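PDB 2DBY: GTP-binding protein from Thermus thermophilus, which binds GDP and, as a P-loop GTPase of the YchF/OLA1 group, probably hydrolyses ATP and binds the 70S ribosome and its 50S subunit. Local coordinates for residues R302-H314 with G351-V364. Sequence-based numbering, arbitrary orientation.
Sequences RGTKAPRAAGEIH and GKDYEVQDGDVIYV. With FMT (formic acid), chain D.
In the C-terminal TGS domain, a ubiquitin-like fold, helix 306-313 packs against the loop 351-359 and strand 360-364, with the N-cap residue Lys305, just before the helix, bridged to Glu355 of the loop by a single beta bridge. The bridge rests on two backbone bonds: Val356 N gives its hydrogen to Thr304 O (3.0 Å), and Ala306 N gives its own to Tyr354 O (2.8 Å), which suits an amide of the first helical turn, where no earlier carbonyl of the helix can take it. Lys305 is long enough to reach over the loop: bent at chi2 (-72°), its chain brings NZ into a salt bridge with Glu355 OE2 at 3.0 Å, on the oxygen's anti lone pair, and into a hydrogen bond to Asp353 O from above its carbonyl plane. A methionine in place of Lys305 would probably leave the Glu355 carboxylate without its charged mate and that carbonyl without this donor. The Pro307 ring, whose lack of an N-H costs nothing in the first helical turn, crosses Lys352 at about a right angle, CG lying 3.4 Å from Lys352 CA. Alanines let the helix sit close: Ala309 CB meets Val356 CG2, near Phe287 of strand 284-290, while Ala310 CB touches Val364 CG2 at 3.6 Å.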
# COMPACT_ATOMS: atom_id res chain seq x y z
N ARG A 302 -7.46 -3.14 -6.74
CA ARG A 302 -8.29 -4.31 -6.94
C ARG A 302 -9.70 -3.80 -7.27
O ARG A 302 -10.22 -2.92 -6.58
CB ARG A 302 -8.31 -5.17 -5.68
CG ARG A 302 -9.27 -6.36 -5.73
CD ARG A 302 -8.94 -7.40 -4.65
NE ARG A 302 -7.84 -8.29 -5.05
CZ ARG A 302 -6.55 -7.98 -5.02
NH1 ARG A 302 -6.15 -6.78 -4.60
NH2 ARG A 302 -5.64 -8.86 -5.43
N GLY A 303 -10.29 -4.34 -8.33
CA GLY A 303 -11.62 -3.92 -8.73
C GLY A 303 -11.60 -3.17 -10.05
O GLY A 303 -12.63 -3.02 -10.71
N THR A 304 -10.41 -2.71 -10.43
CA THR A 304 -10.19 -1.98 -11.68
C THR A 304 -10.50 -2.87 -12.89
O THR A 304 -10.03 -4.01 -12.98
CB THR A 304 -8.72 -1.49 -11.77
OG1 THR A 304 -8.44 -0.61 -10.67
CG2 THR A 304 -8.47 -0.75 -13.09
N LYS A 305 -11.30 -2.35 -13.82
CA LYS A 305 -11.68 -3.07 -15.04
C LYS A 305 -10.65 -2.90 -16.15
O LYS A 305 -9.81 -2.00 -16.09
CB LYS A 305 -13.02 -2.57 -15.58
CG LYS A 305 -14.12 -2.45 -14.56
CD LYS A 305 -14.63 -3.78 -14.13
CE LYS A 305 -16.04 -3.63 -13.56
NZ LYS A 305 -16.61 -4.94 -13.18
N ALA A 306 -10.77 -3.73 -17.17
CA ALA A 306 -9.84 -3.72 -18.30
C ALA A 306 -9.60 -2.34 -18.92
O ALA A 306 -8.47 -1.97 -19.19
CB ALA A 306 -10.30 -4.72 -19.36
N PRO A 307 -10.68 -1.56 -19.16
CA PRO A 307 -10.52 -0.23 -19.76
C PRO A 307 -9.65 0.72 -18.93
O PRO A 307 -8.77 1.40 -19.46
CB PRO A 307 -11.96 0.28 -19.87
CG PRO A 307 -12.76 -0.99 -20.01
CD PRO A 307 -12.10 -1.90 -19.01
N ARG A 308 -9.91 0.78 -17.63
CA ARG A 308 -9.12 1.65 -16.78
C ARG A 308 -7.70 1.12 -16.71
O ARG A 308 -6.74 1.89 -16.71
CB ARG A 308 -9.71 1.73 -15.37
CG ARG A 308 -8.88 2.61 -14.43
CD ARG A 308 -9.62 2.80 -13.13
NE ARG A 308 -10.78 3.68 -13.31
CZ ARG A 308 -11.85 3.68 -12.52
NH1 ARG A 308 -11.92 2.84 -11.49
NH2 ARG A 308 -12.84 4.54 -12.75
N ALA A 309 -7.57 -0.20 -16.67
CA ALA A 309 -6.24 -0.79 -16.64
C ALA A 309 -5.48 -0.35 -17.89
O ALA A 309 -4.31 0.07 -17.82
CB ALA A 309 -6.35 -2.32 -16.60
N ALA A 310 -6.14 -0.45 -19.04
CA ALA A 310 -5.54 -0.04 -20.32
C ALA A 310 -5.12 1.42 -20.26
O ALA A 310 -4.11 1.80 -20.85
CB ALA A 310 -6.54 -0.24 -21.47
N GLY A 311 -5.92 2.23 -19.58
CA GLY A 311 -5.62 3.65 -19.45
C GLY A 311 -4.30 3.89 -18.75
O GLY A 311 -3.64 4.89 -19.01
N GLU A 312 -3.89 2.97 -17.88
CA GLU A 312 -2.60 3.11 -17.19
C GLU A 312 -1.45 3.00 -18.20
O GLU A 312 -0.46 3.73 -18.09
CB GLU A 312 -2.45 2.02 -16.11
CG GLU A 312 -3.35 2.25 -14.90
CD GLU A 312 -2.98 3.52 -14.15
OE1 GLU A 312 -3.92 4.21 -13.68
OE2 GLU A 312 -1.77 3.82 -14.02
N ILE A 313 -1.59 2.11 -19.17
CA ILE A 313 -0.55 1.92 -20.19
C ILE A 313 -0.52 3.12 -21.13
O ILE A 313 0.53 3.72 -21.36
CB ILE A 313 -0.82 0.66 -21.02
CG1 ILE A 313 -0.99 -0.54 -20.10
CG2 ILE A 313 0.34 0.43 -21.99
CD1 ILE A 313 -1.49 -1.75 -20.82
N HIS A 314 -1.69 3.45 -21.67
CA HIS A 314 -1.85 4.59 -22.57
C HIS A 314 -3.22 5.23 -22.32
O HIS A 314 -4.25 4.58 -22.48
CB HIS A 314 -1.72 4.14 -24.03
CG HIS A 314 -0.33 3.75 -24.42
ND1 HIS A 314 0.74 4.63 -24.34
CD2 HIS A 314 0.18 2.59 -24.89
CE1 HIS A 314 1.84 4.01 -24.73
NE2 HIS A 314 1.53 2.77 -25.07
N GLY A 351 -13.71 -7.95 -22.31
CA GLY A 351 -14.30 -6.67 -22.60
C GLY A 351 -14.18 -5.65 -21.48
O GLY A 351 -13.38 -5.81 -20.56
N LYS A 352 -15.01 -4.60 -21.57
CA LYS A 352 -15.00 -3.51 -20.60
C LYS A 352 -15.48 -3.86 -19.19
O LYS A 352 -15.26 -3.10 -18.25
CB LYS A 352 -15.83 -2.35 -21.16
CG LYS A 352 -15.55 -2.06 -22.64
CD LYS A 352 -16.39 -0.93 -23.20
CE LYS A 352 -16.47 -1.03 -24.73
NZ LYS A 352 -15.13 -1.20 -25.37
N ASP A 353 -16.11 -5.02 -19.04
CA ASP A 353 -16.64 -5.48 -17.76
C ASP A 353 -15.66 -6.35 -16.96
O ASP A 353 -15.91 -6.69 -15.80
CB ASP A 353 -17.89 -6.31 -18.02
CG ASP A 353 -17.59 -7.53 -18.90
OD1 ASP A 353 -17.08 -7.34 -20.03
OD2 ASP A 353 -17.84 -8.67 -18.46
N TYR A 354 -14.56 -6.73 -17.60
CA TYR A 354 -13.58 -7.60 -16.97
C TYR A 354 -12.76 -6.95 -15.86
O TYR A 354 -12.13 -5.92 -16.08
CB TYR A 354 -12.62 -8.14 -18.04
CG TYR A 354 -11.55 -9.03 -17.47
CD1 TYR A 354 -11.88 -10.25 -16.88
CD2 TYR A 354 -10.21 -8.63 -17.48
CE1 TYR A 354 -10.91 -11.07 -16.33
CE2 TYR A 354 -9.22 -9.44 -16.92
CZ TYR A 354 -9.58 -10.66 -16.35
OH TYR A 354 -8.63 -11.48 -15.79
N GLU A 355 -12.78 -7.55 -14.67
CA GLU A 355 -11.98 -7.05 -13.55
C GLU A 355 -10.61 -7.72 -13.64
O GLU A 355 -10.50 -8.96 -13.63
CB GLU A 355 -12.65 -7.38 -12.21
CG GLU A 355 -13.70 -6.34 -11.81
CD GLU A 355 -14.59 -6.78 -10.66
OE1 GLU A 355 -14.06 -7.33 -9.66
OE2 GLU A 355 -15.81 -6.56 -10.74
N VAL A 356 -9.56 -6.91 -13.74
CA VAL A 356 -8.20 -7.43 -13.85
C VAL A 356 -7.81 -8.25 -12.62
O VAL A 356 -8.18 -7.91 -11.49
CB VAL A 356 -7.18 -6.30 -14.05
CG1 VAL A 356 -5.77 -6.88 -14.14
CG2 VAL A 356 -7.51 -5.54 -15.33
N GLN A 357 -7.07 -9.32 -12.84
CA GLN A 357 -6.65 -10.17 -11.74
C GLN A 357 -5.14 -10.06 -11.60
O GLN A 357 -4.44 -9.83 -12.58
CB GLN A 357 -7.05 -11.62 -12.01
CG GLN A 357 -8.55 -11.85 -12.05
CD GLN A 357 -8.91 -13.25 -12.54
OE1 GLN A 357 -8.93 -13.52 -13.74
NE2 GLN A 357 -9.18 -14.15 -11.60
N ASP A 358 -4.63 -10.21 -10.39
CA ASP A 358 -3.21 -10.12 -10.19
C ASP A 358 -2.52 -11.18 -11.07
O ASP A 358 -2.99 -12.32 -11.16
CB ASP A 358 -2.87 -10.38 -8.73
CG ASP A 358 -1.42 -10.14 -8.43
OD1 ASP A 358 -0.61 -11.08 -8.53
OD2 ASP A 358 -1.10 -8.98 -8.11
N GLY A 359 -1.44 -10.77 -11.73
CA GLY A 359 -0.69 -11.67 -12.60
C GLY A 359 -1.14 -11.71 -14.05
O GLY A 359 -0.51 -12.36 -14.89
N ASP A 360 -2.24 -11.03 -14.36
CA ASP A 360 -2.74 -11.01 -15.74
C ASP A 360 -1.73 -10.33 -16.66
O ASP A 360 -1.11 -9.33 -16.28
CB ASP A 360 -4.04 -10.21 -15.83
CG ASP A 360 -5.27 -11.02 -15.48
OD1 ASP A 360 -5.17 -12.25 -15.36
OD2 ASP A 360 -6.36 -10.40 -15.34
N VAL A 361 -1.57 -10.85 -17.88
CA VAL A 361 -0.72 -10.20 -18.86
C VAL A 361 -1.76 -9.70 -19.87
O VAL A 361 -2.61 -10.47 -20.30
CB VAL A 361 0.23 -11.17 -19.56
CG1 VAL A 361 1.12 -10.40 -20.53
CG2 VAL A 361 1.10 -11.89 -18.52
N ILE A 362 -1.66 -8.43 -20.25
CA ILE A 362 -2.65 -7.81 -21.15
C ILE A 362 -2.07 -7.16 -22.40
O ILE A 362 -0.99 -6.55 -22.36
CB ILE A 362 -3.45 -6.72 -20.37
CG1 ILE A 362 -4.13 -7.33 -19.15
CG2 ILE A 362 -4.48 -6.07 -21.27
CD1 ILE A 362 -4.72 -6.27 -18.19
N TYR A 363 -2.79 -7.31 -23.52
CA TYR A 363 -2.40 -6.64 -24.76
C TYR A 363 -3.72 -6.01 -25.25
O TYR A 363 -4.67 -6.71 -25.57
CB TYR A 363 -1.85 -7.61 -25.82
CG TYR A 363 -1.25 -6.86 -26.98
CD1 TYR A 363 -0.03 -6.20 -26.85
CD2 TYR A 363 -1.94 -6.72 -28.19
CE1 TYR A 363 0.50 -5.43 -27.89
CE2 TYR A 363 -1.42 -5.95 -29.23
CZ TYR A 363 -0.21 -5.31 -29.07
OH TYR A 363 0.32 -4.55 -30.09
N VAL A 364 -3.76 -4.68 -25.27
CA VAL A 364 -4.98 -3.96 -25.65
C VAL A 364 -5.18 -3.81 -27.15
O VAL A 364 -4.28 -3.38 -27.87
CB VAL A 364 -5.00 -2.55 -25.03
CG1 VAL A 364 -6.35 -1.88 -25.30
CG2 VAL A 364 -4.73 -2.63 -23.53
C FMT D . -0.37 -3.06 -24.41
O1 FMT D . -1.48 -3.15 -24.89
O2 FMT D . 0.57 -2.32 -25.01
O HOH W 1 -9.23 -5.57 -10.69